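Local structure of aldehyde dehydrogenase (Trypanosoma brucei, 5MYP) at residues K40-S45 against G140-G145; E56-I61 against E71-E76. The protein probably oxidises aldehydes to carboxylic acids with NAD+ as hydride acceptor. All coordinates share one frame; numbering follows the deposited sequence. Where two conformers were deposited one is given.

Contact 1: K40-S45 against G140-G145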
loop_
_atom_site.group_PDB
_atom_site.type_symbol
_atom_site.label_atom_id
_atom_site.label_comp_id
_atom_site.label_asym_id
_atom_site.label_seq_id
_atom_site.Cartn_x
_atom_site.Cartn_y
_atom_site.Cartn_z
ATOM N N LYS A 40 24.975 4.287 2.793
ATOM C CA LYS A 40 25.575 5.554 2.354
ATOM C C LYS A 40 26.675 5.348 1.316
ATOM O O LYS A 40 26.756 6.120 0.364
ATOM C CB LYS A 40 26.110 6.356 3.546
ATOM C CG LYS A 40 25.010 6.897 4.448
ATOM C CD LYS A 40 25.588 7.679 5.623
ATOM C CE LYS A 40 24.539 7.866 6.706
ATOM N NZ LYS A 40 25.014 8.673 7.863
ATOM N N GLN A 41 27.504 4.313 1.491
ATOM C CA GLN A 41 28.523 3.951 0.485
ATOM C C GLN A 41 27.893 3.679 -0.890
ATOM O O GLN A 41 28.373 4.188 -1.905
ATOM C CB GLN A 41 29.346 2.732 0.925
ATOM C CG GLN A 41 30.437 3.032 1.939
ATOM C CD GLN A 41 31.138 1.788 2.484
ATOM O OE1 GLN A 41 32.019 1.899 3.341
ATOM N NE2 GLN A 41 30.748 0.603 2.004
ATOM N N VAL A 42 26.814 2.894 -0.903
ATOM C CA VAL A 42 26.117 2.548 -2.149
ATOM C C VAL A 42 25.467 3.775 -2.798
ATOM O O VAL A 42 25.558 3.954 -4.016
ATOM C CB VAL A 42 25.058 1.440 -1.920
ATOM C CG1 VAL A 42 24.162 1.246 -3.131
ATOM C CG2 VAL A 42 25.735 0.128 -1.566
ATOM N N LEU A 43 24.813 4.605 -1.986
ATOM C CA LEU A 43 24.204 5.839 -2.484
ATOM C C LEU A 43 25.245 6.800 -3.049
ATOM O O LEU A 43 25.046 7.343 -4.132
ATOM C CB LEU A 43 23.370 6.525 -1.398
ATOM C CG LEU A 43 22.094 5.779 -0.978
ATOM C CD1 LEU A 43 21.471 6.497 0.206
ATOM C CD2 LEU A 43 21.089 5.647 -2.124
ATOM N N ARG A 44 26.343 6.999 -2.319
ATOM C CA ARG A 44 27.460 7.832 -2.803
ATOM C C ARG A 44 28.054 7.301 -4.113
ATOM O O ARG A 44 28.414 8.080 -4.994
ATOM C CB ARG A 44 28.568 7.946 -1.750
ATOM C CG ARG A 44 28.234 8.886 -0.596
ATOM C CD ARG A 44 29.468 9.271 0.212
ATOM N NE ARG A 44 30.413 8.165 0.399
ATOM C CZ ARG A 44 30.469 7.338 1.450
ATOM N NH1 ARG A 44 29.633 7.445 2.489
ATOM N NH2 ARG A 44 31.395 6.379 1.465
ATOM N N SER A 45 28.158 5.964 -4.240
ATOM C CA SER A 45 28.644 5.314 -5.472
ATOM C C SER A 45 27.684 5.503 -6.644
ATOM O O SER A 45 28.124 5.683 -7.779
ATOM C CB SER A 45 28.881 3.819 -5.246
ATOM O OG SER A 45 29.745 3.596 -4.148
ATOM N N GLY A 140 15.855 4.870 -3.570
ATOM C CA GLY A 140 14.954 4.710 -2.436
ATOM C C GLY A 140 14.977 3.326 -1.806
ATOM O O GLY A 140 15.014 3.201 -0.585
ATOM N N ALA A 141 14.952 2.290 -2.642
ATOM C CA ALA A 141 14.987 0.903 -2.160
ATOM C C ALA A 141 16.280 0.599 -1.393
ATOM O O ALA A 141 16.247 -0.058 -0.357
ATOM C CB ALA A 141 14.813 -0.074 -3.318
ATOM N N LEU A 142 17.404 1.103 -1.901
ATOM C CA LEU A 142 18.704 0.889 -1.265
ATOM C C LEU A 142 18.874 1.727 0.008
ATOM O O LEU A 142 19.508 1.275 0.967
ATOM C CB LEU A 142 19.836 1.172 -2.254
ATOM C CG LEU A 142 19.861 0.261 -3.491
ATOM C CD1 LEU A 142 20.821 0.781 -4.544
ATOM C CD2 LEU A 142 20.194 -1.179 -3.115
ATOM N N ALA A 143 18.291 2.927 0.026
ATOM C CA ALA A 143 18.268 3.768 1.236
ATOM C C ALA A 143 17.558 3.085 2.412
ATOM O O ALA A 143 17.952 3.271 3.572
ATOM C CB ALA A 143 17.615 5.113 0.936
ATOM N N ALA A 144 16.536 2.283 2.094
ATOM C CA ALA A 144 15.765 1.524 3.083
ATOM C C ALA A 144 16.391 0.181 3.493
ATOM O O ALA A 144 15.783 -0.566 4.255
ATOM C CB ALA A 144 14.344 1.299 2.565
ATOM N N GLY A 145 17.591 -0.127 3.002
ATOM C CA GLY A 145 18.328 -1.321 3.417
ATOM C C GLY A 145 17.952 -2.603 2.691
ATOM O O GLY A 145 18.249 -3.698 3.169
#
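Val42 turns CG1 anti to its backbone N, with chi1 at 170°, and this branch faces helix 132-143. Leu142 answers with CG set beside its own backbone N (chi1 -62°) and an extended second torsion, which carries CD1 out to meet it. The two side chains cross at about a right angle. Their methyls touch at 3.7 Å between Val42 CG1 and Leu142 CD1.

One residue further along each segment, a looser pair forms. Leu43 is directed less squarely at the partner helix, but its CD1 reaches across to the methyl of Ala143. Leu43 CD1 and Ala143 CB lie 4.2 Å apart. Leu43 CA and Ala143 CA are 7.3 Å apart, consistent with the small alanine side chain. Between the two segments the contact is purely apolar.

Helix 132-143 is the crossover of a beta-alpha-beta unit. It joins the parallel neighbouring strands 110-124 and 147-151 in the Rossmann-like domain that binds the coenzyme in this family. Val42 and Leu43 pack helix 36-52 on the last turn of helix 132-143. That turn closes in a Schellman motif at Gly145, where phi is positive at 84°. Gly145 N bonds back to Leu142 O at 3.1 Å. Outside the two segments, Leu142 O also takes a bond from Asn33 ND2, and Ala143 O takes one from Arg39 NH1, so carbonyls at this helix end have side-chain donors. Leu43 also packs on Ile88 and Met91 of helix 69-95.

On helix 36-52, Ser45 OG lies 2.7 Å from Gln41 O, but this bond is doubtful because it rests on one of two deposited conformers. Ser45 N binds the same oxygen.

Contact 2: E56-I61 against E71-E76; sequences EFCKAI and ETVVME
Glu76 lays its carboxylate against Ile61 and is gripped from several sides. OE1 accepts hydrogen bonds from the backbone N of Leu131 and of Leu132, and OE2 makes a salt bridge to Arg67 NH1. These bonds fix the buried acid. Glu76 and Ile61 come from opposite directions, and Glu76 OE2 lies 3.6 Å from Ile61 CD1.

Thr72 touches both Ile61 and Cys58. Its OG1 touches Ile61 CG2 at 3.5 Å, and its CG2 meets Ile61 CD1 at 3.6 Å. Thr72 has OG1 beside its backbone N (chi1 -59°), and from there the hydroxyl donates to a water at 2.6 Å from OG1. The water in turn donates to Cys58 O at 2.8 Å and so bridges the helices. Cys58 SG packs on the methyls of Thr72 and Val73, at 4.0 Å from Thr72 CG2.

The axes of the two short segments cross at 103° and approach to 10.2 Å. A wider pi-type turn spans residues 73-76 and includes Glu76. Helix 157-170 packs against Phe57 and Ile61 of helix 54-65, while Val73 of helix 69-95 meets Leu489 of the second subunit.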
loop_
_atom_site.group_PDB
_atom_site.type_symbol
_atom_site.label_atom_id
_atom_site.label_comp_id
_atom_site.label_asym_id
_atom_site.label_seq_id
_atom_site.Cartn_x
_atom_site.Cartn_y
_atom_site.Cartn_z
ATOM N N GLU A 56 27.959 10.782 -21.225
ATOM C CA GLU A 56 27.621 9.560 -21.963
ATOM C C GLU A 56 26.153 9.141 -21.788
ATOM O O GLU A 56 25.546 8.624 -22.728
ATOM C CB GLU A 56 28.555 8.411 -21.566
ATOM C CG GLU A 56 28.713 7.355 -22.653
ATOM C CD GLU A 56 29.725 6.279 -22.300
ATOM O OE1 GLU A 56 30.368 6.385 -21.237
ATOM O OE2 GLU A 56 29.874 5.320 -23.087
ATOM N N PHE A 57 25.590 9.363 -20.599
ATOM C CA PHE A 57 24.150 9.103 -20.362
ATOM C C PHE A 57 23.258 10.018 -21.214
ATOM O O PHE A 57 22.283 9.554 -21.803
ATOM C CB PHE A 57 23.761 9.236 -18.879
ATOM C CG PHE A 57 23.962 7.977 -18.072
ATOM C CD1 PHE A 57 23.371 6.775 -18.458
ATOM C CD2 PHE A 57 24.715 8.004 -16.901
ATOM C CE1 PHE A 57 23.553 5.617 -17.711
ATOM C CE2 PHE A 57 24.895 6.851 -16.146
ATOM C CZ PHE A 57 24.310 5.660 -16.552
ATOM N N CYS A 58 23.603 11.305 -21.278
ATOM C CA CYS A 58 22.887 12.252 -22.145
ATOM C C CYS A 58 22.949 11.837 -23.619
ATOM O O CYS A 58 21.954 11.953 -24.337
ATOM C CB CYS A 58 23.417 13.679 -21.970
ATOM S SG CYS A 58 23.015 14.409 -20.369
ATOM N N LYS A 59 24.110 11.339 -24.051
ATOM C CA LYS A 59 24.281 10.830 -25.419
ATOM C C LYS A 59 23.457 9.567 -25.689
ATOM O O LYS A 59 22.868 9.432 -26.763
ATOM C CB LYS A 59 25.761 10.555 -25.714
ATOM C CG LYS A 59 26.612 11.813 -25.805
ATOM C CD LYS A 59 26.541 12.436 -27.192
ATOM C CE LYS A 59 27.488 11.742 -28.169
ATOM N NZ LYS A 59 27.529 12.404 -29.505
ATOM N N ALA A 60 23.429 8.647 -24.723
ATOM C CA ALA A 60 22.631 7.416 -24.848
ATOM C C ALA A 60 21.134 7.730 -24.869
ATOM O O ALA A 60 20.377 7.161 -25.671
ATOM C CB ALA A 60 22.947 6.453 -23.712
ATOM N N ILE A 61 20.716 8.629 -23.978
ATOM C CA ILE A 61 19.327 9.091 -23.931
ATOM C C ILE A 61 18.969 9.844 -25.221
ATOM O O ILE A 61 17.861 9.686 -25.744
ATOM C CB ILE A 61 19.055 9.925 -22.651
ATOM C CG1 ILE A 61 19.083 9.001 -21.422
ATOM C CG2 ILE A 61 17.716 10.664 -22.732
ATOM C CD1 ILE A 61 19.343 9.714 -20.111
ATOM N N GLU A 71 17.692 19.221 -21.914
ATOM C CA GLU A 71 16.395 18.681 -21.486
ATOM C C GLU A 71 16.600 17.482 -20.553
ATOM O O GLU A 71 15.945 17.378 -19.517
ATOM C CB GLU A 71 15.534 18.280 -22.688
ATOM C CG GLU A 71 14.056 18.111 -22.352
ATOM C CD GLU A 71 13.180 17.917 -23.581
ATOM O OE1 GLU A 71 13.289 18.720 -24.533
ATOM O OE2 GLU A 71 12.371 16.967 -23.597
ATOM N N THR A 72 17.522 16.598 -20.924
ATOM C CA THR A 72 17.873 15.437 -20.099
ATOM C C THR A 72 18.494 15.838 -18.759
ATOM O O THR A 72 18.216 15.206 -17.736
ATOM C CB THR A 72 18.826 14.490 -20.858
ATOM O OG1 THR A 72 18.187 14.052 -22.061
ATOM C CG2 THR A 72 19.195 13.265 -20.011
ATOM N N VAL A 73 19.322 16.881 -18.764
ATOM C CA VAL A 73 19.900 17.405 -17.519
ATOM C C VAL A 73 18.802 17.899 -16.566
ATOM O O VAL A 73 18.807 17.557 -15.382
ATOM C CB VAL A 73 20.953 18.513 -17.798
ATOM C CG1 VAL A 73 21.339 19.261 -16.526
ATOM C CG2 VAL A 73 22.194 17.910 -18.447
ATOM N N VAL A 74 17.867 18.684 -17.094
ATOM C CA VAL A 74 16.759 19.241 -16.306
ATOM C C VAL A 74 15.804 18.144 -15.808
ATOM O O VAL A 74 15.391 18.169 -14.649
ATOM C CB VAL A 74 15.979 20.316 -17.118
ATOM C CG1 VAL A 74 14.673 20.723 -16.437
ATOM C CG2 VAL A 74 16.851 21.544 -17.343
ATOM N N MET A 75 15.472 17.191 -16.676
ATOM C CA MET A 75 14.428 16.199 -16.388
ATOM C C MET A 75 14.916 14.930 -15.681
ATOM O O MET A 75 14.132 14.293 -14.976
ATOM C CB MET A 75 13.695 15.808 -17.680
ATOM C CG MET A 75 12.982 16.956 -18.389
ATOM S SD MET A 75 11.729 17.800 -17.404
ATOM C CE MET A 75 10.559 16.479 -17.116
ATOM N N GLU A 76 16.185 14.557 -15.871
ATOM C CA GLU A 76 16.709 13.290 -15.339
ATOM C C GLU A 76 17.941 13.440 -14.444
ATOM O O GLU A 76 17.921 12.971 -13.309
ATOM C CB GLU A 76 16.988 12.305 -16.476
ATOM C CG GLU A 76 15.745 11.944 -17.277
ATOM C CD GLU A 76 15.909 10.693 -18.123
ATOM O OE1 GLU A 76 15.957 9.578 -17.560
ATOM O OE2 GLU A 76 15.989 10.841 -19.355
HETATM O O HOH W 1 20.025 13.905 -23.946
#

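After helix 16-29, helix 36-52 carries the first segment of contact 1. Helix 54-65 follows it directly, and after a short connection helix 69-95 crosses helix 54-65. Contact 2 closes this small loop. The chain then runs through strand 110-124 into helix 132-143, where contact 1 closes a much longer loop. Contact 2 is thus nested inside contact 1. Their centres are 22 Å apart and their nearest atoms about 9 Å apart, so they do not touch. Helix 69-95 relates them, since it forms half of contact 2 and also packs on Leu43. Contact 1 joins helix 36-52 to the crossover helix 132-143, and contact 2 joins helix 54-65 to helix 69-95.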